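Local coordinates for sulfur carrier protein ThiS adenylyltransferase (Escherichia coli, PDB 1ZUD) that catalyses the ATP-dependent adenylation of the C-terminal glycine of the sulfur carrier protein ThiS in thiamin biosynthesis, at residues 51-62 with 98-107; 118-126 with 201-209. All coordinates share one frame; numbering follows the deposited sequence. Where two conformers were deposited one is given.

Overall arrangement
Both contacts are built on the mixed sheet at the core of the ThiF fold, their centres about 13 Å apart, and interaction 1 closes along the chain before interaction 2 opens. Interaction 1 pairs the outermost strand 99-103 with 54-58; beyond 54-58 come 30-34 and then 121-124, the strand that interaction 2 sets against helix 191-210. The two meet where CG2 of Val52 packs 4.1 Å from CD1 of Leu209. ATP-site residues Asp59 and Leu107 lie toward the C-terminal ends of the segments of interaction 1, while the helix of interaction 2 also reaches the second subunit of the homodimer.

Interaction 1 (51-62 with 98-107); sequences GVGTLVLADDDD and IQLTALQQRL
Gln104 folds over the 59-61 turn, reaching Asp59 and Asp61. Its CB lies 4.1 Å from the carbonyl O of Asp59, CG passes a little closer, and CD comes to 3.2 Å from the same oxygen. With CG anti to the backbone N (chi1 -173°) and a bend at chi2, the amide is carried back over the turn. There NE2 donates to the carbonyl O of Asp61 at 2.8 Å; this oxygen lies nearly in the amide plane, although NE2 stands well above the plane of the carbonyl. OE1 is taken by the hydroxyl of Ser84, so both ends of the amide are held and its rotation is fixed. The turn has its own brace, an Asx turn in which OD2 of Asp59 accepts the backbone N of Asp61, while OD1 is bound by the backbone N of Leu36.

Upstream, strands 54-58 and 99-103 run parallel, as expected of neighbouring strands in a Rossmann-type sheet, and the ATP-site residues Asp59 and Leu107 lie toward the C-terminal ends of the two segments. Six backbone hydrogen bonds join them, from Gln99 N to Gly53 O at one end to Asp59 N with Leu103 O at the other.

On the face bearing Thr54, Val56 and Ala58, CG1 of Val56 is placed anti to its backbone N and meets CD1 of Leu103 at 3.5 Å, the side chains crossing at a slant. CB of Ala58 takes CD1 of Leu107 at 3.6 Å. On the other face Leu55 and Leu100 lie alongside, CD1 to CD2 at 3.7 Å, beneath helices 40-50 and 83-94. At the start of the strands, Ile98, in one of its two conformers, sets CG2 and CD1 each 3.5 Å from the carbonyl O of Val52.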
# COMPACT_ATOMS: atom_id res chain seq x y z
N GLY C 51 -14.72 -11.99 0.04
CA GLY C 51 -15.76 -12.84 -0.49
C GLY C 51 -15.63 -13.22 -1.97
O GLY C 51 -16.64 -13.49 -2.63
N VAL C 52 -14.41 -13.21 -2.51
CA VAL C 52 -14.26 -13.68 -3.89
C VAL C 52 -14.64 -15.16 -3.74
O VAL C 52 -14.05 -15.89 -2.93
CB VAL C 52 -12.79 -13.52 -4.37
CG1 VAL C 52 -12.53 -14.41 -5.54
CG2 VAL C 52 -12.55 -12.07 -4.75
N GLY C 53 -15.63 -15.59 -4.51
CA GLY C 53 -16.17 -16.95 -4.45
C GLY C 53 -15.25 -18.14 -4.61
O GLY C 53 -15.43 -19.20 -3.93
N THR C 54 -14.31 -18.01 -5.53
CA THR C 54 -13.31 -19.07 -5.74
C THR C 54 -11.91 -18.48 -5.88
O THR C 54 -11.67 -17.59 -6.69
CB THR C 54 -13.60 -19.91 -7.01
OG1 THR C 54 -14.93 -20.40 -6.96
CG2 THR C 54 -12.64 -21.11 -7.10
N LEU C 55 -11.00 -18.97 -5.06
CA LEU C 55 -9.61 -18.55 -5.16
C LEU C 55 -8.78 -19.76 -5.48
O LEU C 55 -8.86 -20.79 -4.78
CB LEU C 55 -9.06 -17.98 -3.84
CG LEU C 55 -9.63 -16.70 -3.29
CD1 LEU C 55 -8.93 -16.41 -1.94
CD2 LEU C 55 -9.37 -15.57 -4.31
N VAL C 56 -7.98 -19.65 -6.52
CA VAL C 56 -7.08 -20.74 -6.88
C VAL C 56 -5.69 -20.24 -6.48
O VAL C 56 -5.27 -19.16 -6.88
CB VAL C 56 -7.25 -21.09 -8.41
CG1 VAL C 56 -6.39 -22.31 -8.78
CG2 VAL C 56 -8.73 -21.50 -8.68
N LEU C 57 -4.98 -21.04 -5.67
CA LEU C 57 -3.71 -20.62 -5.08
C LEU C 57 -2.65 -21.56 -5.59
O LEU C 57 -2.63 -22.72 -5.24
CB LEU C 57 -3.85 -20.71 -3.53
CG LEU C 57 -5.18 -20.11 -2.94
CD1 LEU C 57 -5.65 -20.85 -1.67
CD2 LEU C 57 -4.97 -18.63 -2.61
N ALA C 58 -1.75 -21.03 -6.40
CA ALA C 58 -0.71 -21.87 -7.00
C ALA C 58 0.68 -21.44 -6.51
O ALA C 58 1.03 -20.25 -6.55
CB ALA C 58 -0.81 -21.72 -8.57
N ASP C 59 1.48 -22.40 -6.05
CA ASP C 59 2.86 -22.10 -5.64
C ASP C 59 3.59 -23.44 -5.55
O ASP C 59 2.98 -24.44 -5.18
CB ASP C 59 2.89 -21.36 -4.28
CG ASP C 59 4.30 -20.73 -3.95
OD1 ASP C 59 4.55 -19.51 -4.20
OD2 ASP C 59 5.17 -21.47 -3.42
N ASP C 60 4.87 -23.46 -5.89
CA ASP C 60 5.59 -24.71 -5.81
C ASP C 60 6.56 -24.79 -4.62
O ASP C 60 7.32 -25.74 -4.57
CB ASP C 60 6.37 -24.95 -7.10
CG ASP C 60 7.51 -23.96 -7.30
OD1 ASP C 60 7.57 -22.91 -6.59
OD2 ASP C 60 8.37 -24.22 -8.17
N ASP C 61 6.54 -23.84 -3.68
CA ASP C 61 7.49 -23.85 -2.56
C ASP C 61 6.93 -24.43 -1.26
O ASP C 61 5.76 -24.64 -1.17
CB ASP C 61 7.95 -22.43 -2.26
CG ASP C 61 8.86 -21.87 -3.34
OD1 ASP C 61 8.58 -20.75 -3.84
OD2 ASP C 61 9.87 -22.53 -3.69
N ASP C 62 7.81 -24.67 -0.29
CA ASP C 62 7.45 -25.12 1.06
C ASP C 62 7.78 -23.90 1.97
O ASP C 62 8.63 -23.08 1.63
CB ASP C 62 8.31 -26.33 1.51
CG ASP C 62 7.90 -27.66 0.80
OD1 ASP C 62 6.73 -27.82 0.38
OD2 ASP C 62 8.76 -28.55 0.66
N ILE C 98 -16.05 -19.93 1.24
CA ILE C 98 -15.75 -19.77 -0.18
C ILE C 98 -14.97 -21.00 -0.65
O ILE C 98 -14.51 -21.79 0.19
CB ILE C 98 -14.98 -18.45 -0.45
CG1 ILE C 98 -13.77 -18.33 0.48
CG2 ILE C 98 -15.96 -17.26 -0.31
CD1 ILE C 98 -12.89 -17.13 0.17
N GLN C 99 -14.84 -21.17 -1.97
CA GLN C 99 -14.10 -22.29 -2.56
C GLN C 99 -12.59 -22.01 -2.62
O GLN C 99 -12.13 -21.08 -3.32
CB GLN C 99 -14.65 -22.57 -3.97
CG GLN C 99 -13.90 -23.63 -4.76
CD GLN C 99 -13.76 -24.96 -4.03
OE1 GLN C 99 -14.74 -25.48 -3.47
NE2 GLN C 99 -12.55 -25.52 -4.04
N LEU C 100 -11.79 -22.79 -1.90
CA LEU C 100 -10.33 -22.54 -1.93
C LEU C 100 -9.59 -23.70 -2.56
O LEU C 100 -9.52 -24.76 -2.00
CB LEU C 100 -9.80 -22.25 -0.51
CG LEU C 100 -10.35 -20.97 0.16
CD1 LEU C 100 -9.93 -20.93 1.65
CD2 LEU C 100 -9.85 -19.70 -0.57
N THR C 101 -9.00 -23.48 -3.75
CA THR C 101 -8.31 -24.54 -4.46
C THR C 101 -6.78 -24.40 -4.44
O THR C 101 -6.24 -23.37 -4.82
CB THR C 101 -8.82 -24.55 -5.92
OG1 THR C 101 -10.22 -24.79 -5.88
CG2 THR C 101 -8.12 -25.62 -6.77
N ALA C 102 -6.12 -25.47 -4.01
CA ALA C 102 -4.65 -25.50 -3.90
C ALA C 102 -3.99 -26.18 -5.05
O ALA C 102 -4.33 -27.32 -5.34
CB ALA C 102 -4.22 -26.28 -2.59
N LEU C 103 -3.04 -25.52 -5.70
CA LEU C 103 -2.26 -26.15 -6.80
C LEU C 103 -0.79 -26.04 -6.40
O LEU C 103 -0.17 -24.95 -6.51
CB LEU C 103 -2.43 -25.40 -8.14
CG LEU C 103 -3.89 -25.23 -8.61
CD1 LEU C 103 -3.93 -24.52 -9.99
CD2 LEU C 103 -4.52 -26.60 -8.76
N GLN C 104 -0.22 -27.14 -5.91
CA GLN C 104 1.18 -27.11 -5.51
C GLN C 104 2.00 -27.40 -6.77
O GLN C 104 2.42 -28.53 -7.03
CB GLN C 104 1.47 -28.17 -4.45
CG GLN C 104 2.89 -28.10 -3.85
CD GLN C 104 3.15 -26.82 -3.03
OE1 GLN C 104 2.22 -26.12 -2.59
NE2 GLN C 104 4.42 -26.52 -2.84
N GLN C 105 2.19 -26.38 -7.60
CA GLN C 105 2.95 -26.61 -8.79
C GLN C 105 3.42 -25.29 -9.37
O GLN C 105 2.98 -24.20 -8.93
CB GLN C 105 2.09 -27.46 -9.77
CG GLN C 105 0.95 -26.71 -10.38
CD GLN C 105 0.07 -27.55 -11.28
OE1 GLN C 105 -0.97 -28.05 -10.86
NE2 GLN C 105 0.49 -27.71 -12.54
N ARG C 106 4.36 -25.38 -10.31
CA ARG C 106 4.91 -24.22 -11.02
C ARG C 106 4.07 -24.31 -12.28
O ARG C 106 4.32 -25.16 -13.13
CB ARG C 106 6.40 -24.41 -11.37
CG ARG C 106 7.02 -23.22 -12.15
CD ARG C 106 8.53 -23.41 -12.35
NE ARG C 106 9.16 -22.35 -13.13
CZ ARG C 106 9.09 -22.21 -14.46
NH1 ARG C 106 8.40 -23.08 -15.19
NH2 ARG C 106 9.73 -21.21 -15.06
N LEU C 107 3.06 -23.46 -12.35
CA LEU C 107 2.12 -23.50 -13.45
C LEU C 107 2.78 -23.12 -14.72
O LEU C 107 3.34 -22.04 -14.82
CB LEU C 107 0.98 -22.51 -13.22
CG LEU C 107 -0.14 -22.88 -12.26
CD1 LEU C 107 -1.16 -21.73 -12.16
CD2 LEU C 107 -0.83 -24.17 -12.77
O HOH W 1 7.75 -27.50 -2.72

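Interaction 2 (118-126 with 201-209); sequences RADVVLDCT and QALEAIKLL. With NA (sodium ion), chain J.
NE2 of Gln201 is shared by two backbone carbonyls, donating to O of Asp124 at 3.2 Å and to O of Ile147 on the adjacent strand 146-152. It approaches the Asp124 oxygen from above the carbonyl plane, 66° out of it, and not along a lone pair. An extended chain beyond CG carries the amide to Cys125, whose SG lies 3.7 Å from NE2; OE1 is also buried, 3.5 Å from that sulfur. The side chains of Gln201 and Leu123 slide past each other, CB to CD1 at 3.7 Å. With an alanine in place of Gln201, the Asp124 and Ile147 carbonyls would probably lose their shared donor and a gap would open beside Cys125. Residues 201-209 of helix 191-210 run nearly antiparallel (172°) to strand 121-124, covering part of one face of the Rossmann-type sheet. Here CD2 of Leu123 faces CB of Ala205, and Val121 meets two leucines: its CB touches Leu208 in one conformer of the latter, while CG1, lying between the backbone N and the carbonyl carbon (chi1 58°), turns to the methyls of Leu209. The carbonyl O of Ala119 binds a sodium ion at 2.4 Å, together with Val116, Ala117, Thr144 and two waters.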
# COMPACT_ATOMS: atom_id res chain seq x y z
N ARG C 118 -10.07 -20.62 -16.74
CA ARG C 118 -11.11 -20.68 -15.71
C ARG C 118 -11.21 -19.43 -14.83
O ARG C 118 -12.29 -19.12 -14.37
CB ARG C 118 -10.83 -21.87 -14.80
CG ARG C 118 -11.04 -23.22 -15.50
CD ARG C 118 -10.61 -24.43 -14.64
NE ARG C 118 -10.83 -25.71 -15.32
CZ ARG C 118 -12.02 -26.31 -15.43
NH1 ARG C 118 -13.11 -25.76 -14.89
NH2 ARG C 118 -12.11 -27.45 -16.11
N ALA C 119 -10.12 -18.70 -14.64
CA ALA C 119 -10.16 -17.50 -13.78
C ALA C 119 -10.80 -16.28 -14.47
O ALA C 119 -10.69 -16.12 -15.70
CB ALA C 119 -8.72 -17.11 -13.34
N ASP C 120 -11.48 -15.44 -13.69
CA ASP C 120 -12.01 -14.17 -14.25
C ASP C 120 -10.89 -13.15 -14.27
O ASP C 120 -10.89 -12.16 -15.06
CB ASP C 120 -13.14 -13.66 -13.39
CG ASP C 120 -14.35 -14.59 -13.45
OD1 ASP C 120 -14.85 -14.78 -14.58
OD2 ASP C 120 -14.77 -15.13 -12.40
N VAL C 121 -9.93 -13.32 -13.38
CA VAL C 121 -8.79 -12.39 -13.36
C VAL C 121 -7.60 -13.11 -12.76
O VAL C 121 -7.77 -13.95 -11.86
CB VAL C 121 -9.08 -11.09 -12.53
CG1 VAL C 121 -9.46 -11.42 -11.09
CG2 VAL C 121 -7.82 -10.21 -12.49
N VAL C 122 -6.42 -12.77 -13.23
CA VAL C 122 -5.22 -13.44 -12.73
C VAL C 122 -4.32 -12.45 -11.97
O VAL C 122 -4.12 -11.30 -12.41
CB VAL C 122 -4.42 -14.05 -13.93
CG1 VAL C 122 -3.03 -14.64 -13.46
CG2 VAL C 122 -5.26 -15.11 -14.64
N LEU C 123 -3.81 -12.88 -10.80
CA LEU C 123 -2.85 -12.03 -10.09
C LEU C 123 -1.49 -12.68 -10.25
O LEU C 123 -1.29 -13.85 -9.85
CB LEU C 123 -3.13 -11.89 -8.59
CG LEU C 123 -4.40 -11.33 -7.98
CD1 LEU C 123 -4.10 -10.56 -6.67
CD2 LEU C 123 -5.09 -10.49 -8.97
N ASP C 124 -0.58 -11.96 -10.91
CA ASP C 124 0.80 -12.44 -11.09
C ASP C 124 1.61 -11.96 -9.86
O ASP C 124 1.93 -10.80 -9.73
CB ASP C 124 1.43 -11.88 -12.37
CG ASP C 124 2.96 -12.06 -12.41
OD1 ASP C 124 3.54 -12.89 -11.67
OD2 ASP C 124 3.59 -11.34 -13.22
N CYS C 125 1.92 -12.90 -8.98
CA CYS C 125 2.66 -12.60 -7.76
C CYS C 125 3.92 -13.46 -7.75
O CYS C 125 4.35 -13.94 -6.69
CB CYS C 125 1.81 -12.96 -6.57
SG CYS C 125 0.25 -12.11 -6.51
N THR C 126 4.51 -13.67 -8.93
CA THR C 126 5.69 -14.54 -9.03
C THR C 126 7.00 -13.77 -8.89
O THR C 126 6.99 -12.58 -8.59
CB THR C 126 5.69 -15.41 -10.37
OG1 THR C 126 5.73 -14.55 -11.53
CG2 THR C 126 4.44 -16.28 -10.42
N GLN C 201 -2.78 -5.14 -5.34
CA GLN C 201 -3.27 -6.09 -6.32
C GLN C 201 -4.68 -6.56 -5.91
O GLN C 201 -5.55 -6.65 -6.75
CB GLN C 201 -2.37 -7.31 -6.39
CG GLN C 201 -1.07 -7.02 -7.09
CD GLN C 201 -0.25 -8.28 -7.21
OE1 GLN C 201 0.44 -8.64 -6.26
NE2 GLN C 201 -0.34 -8.96 -8.36
N ALA C 202 -4.90 -6.90 -4.63
CA ALA C 202 -6.26 -7.30 -4.20
C ALA C 202 -7.29 -6.19 -4.48
O ALA C 202 -8.43 -6.44 -4.92
CB ALA C 202 -6.25 -7.66 -2.61
N LEU C 203 -6.93 -4.96 -4.12
CA LEU C 203 -7.79 -3.82 -4.34
C LEU C 203 -8.20 -3.75 -5.85
O LEU C 203 -9.36 -3.55 -6.17
CB LEU C 203 -7.04 -2.50 -4.02
CG LEU C 203 -7.84 -1.33 -3.38
CD1 LEU C 203 -7.12 -0.01 -3.72
CD2 LEU C 203 -9.34 -1.26 -3.70
N GLU C 204 -7.22 -3.86 -6.74
CA GLU C 204 -7.53 -3.76 -8.19
C GLU C 204 -8.48 -4.91 -8.59
O GLU C 204 -9.39 -4.75 -9.41
CB GLU C 204 -6.19 -3.80 -8.99
CG GLU C 204 -5.34 -2.52 -8.78
CD GLU C 204 -6.13 -1.24 -9.04
OE1 GLU C 204 -5.93 -0.20 -8.35
OE2 GLU C 204 -6.99 -1.27 -9.95
N ALA C 205 -8.30 -6.06 -7.98
CA ALA C 205 -9.14 -7.22 -8.31
C ALA C 205 -10.58 -7.02 -7.89
O ALA C 205 -11.52 -7.37 -8.63
CB ALA C 205 -8.59 -8.52 -7.66
N ILE C 206 -10.77 -6.44 -6.73
CA ILE C 206 -12.10 -6.21 -6.23
C ILE C 206 -12.81 -5.19 -7.10
O ILE C 206 -13.99 -5.35 -7.38
CB ILE C 206 -12.04 -5.71 -4.77
CG1 ILE C 206 -11.51 -6.87 -3.91
CG2 ILE C 206 -13.42 -5.27 -4.27
CD1 ILE C 206 -10.99 -6.45 -2.55
N LYS C 207 -12.09 -4.16 -7.50
CA LYS C 207 -12.70 -3.14 -8.37
C LYS C 207 -13.07 -3.74 -9.72
O LYS C 207 -14.18 -3.48 -10.26
CB LYS C 207 -11.75 -1.93 -8.56
CG LYS C 207 -11.61 -1.07 -7.28
CD LYS C 207 -10.80 0.21 -7.53
CE LYS C 207 -9.36 -0.15 -7.94
NZ LYS C 207 -8.58 1.09 -8.19
N LEU C 208 -12.16 -4.56 -10.27
CA LEU C 208 -12.44 -5.14 -11.57
C LEU C 208 -13.62 -6.10 -11.50
O LEU C 208 -14.51 -6.07 -12.36
CB LEU C 208 -11.24 -5.89 -12.11
CG LEU C 208 -11.61 -6.85 -13.24
CD1 LEU C 208 -11.76 -6.09 -14.56
CD2 LEU C 208 -10.53 -7.87 -13.37
N LEU C 209 -13.64 -6.97 -10.47
CA LEU C 209 -14.70 -7.94 -10.35
C LEU C 209 -16.05 -7.31 -9.96
O LEU C 209 -17.10 -7.82 -10.32
CB LEU C 209 -14.32 -9.03 -9.36
CG LEU C 209 -13.06 -9.83 -9.77
CD1 LEU C 209 -12.59 -10.66 -8.58
CD2 LEU C 209 -13.35 -10.69 -10.95
NA NA J . -10.05 -16.70 -17.96
O HOH W 2 -12.14 -15.54 -18.30
O HOH W 3 -10.40 -17.24 -20.40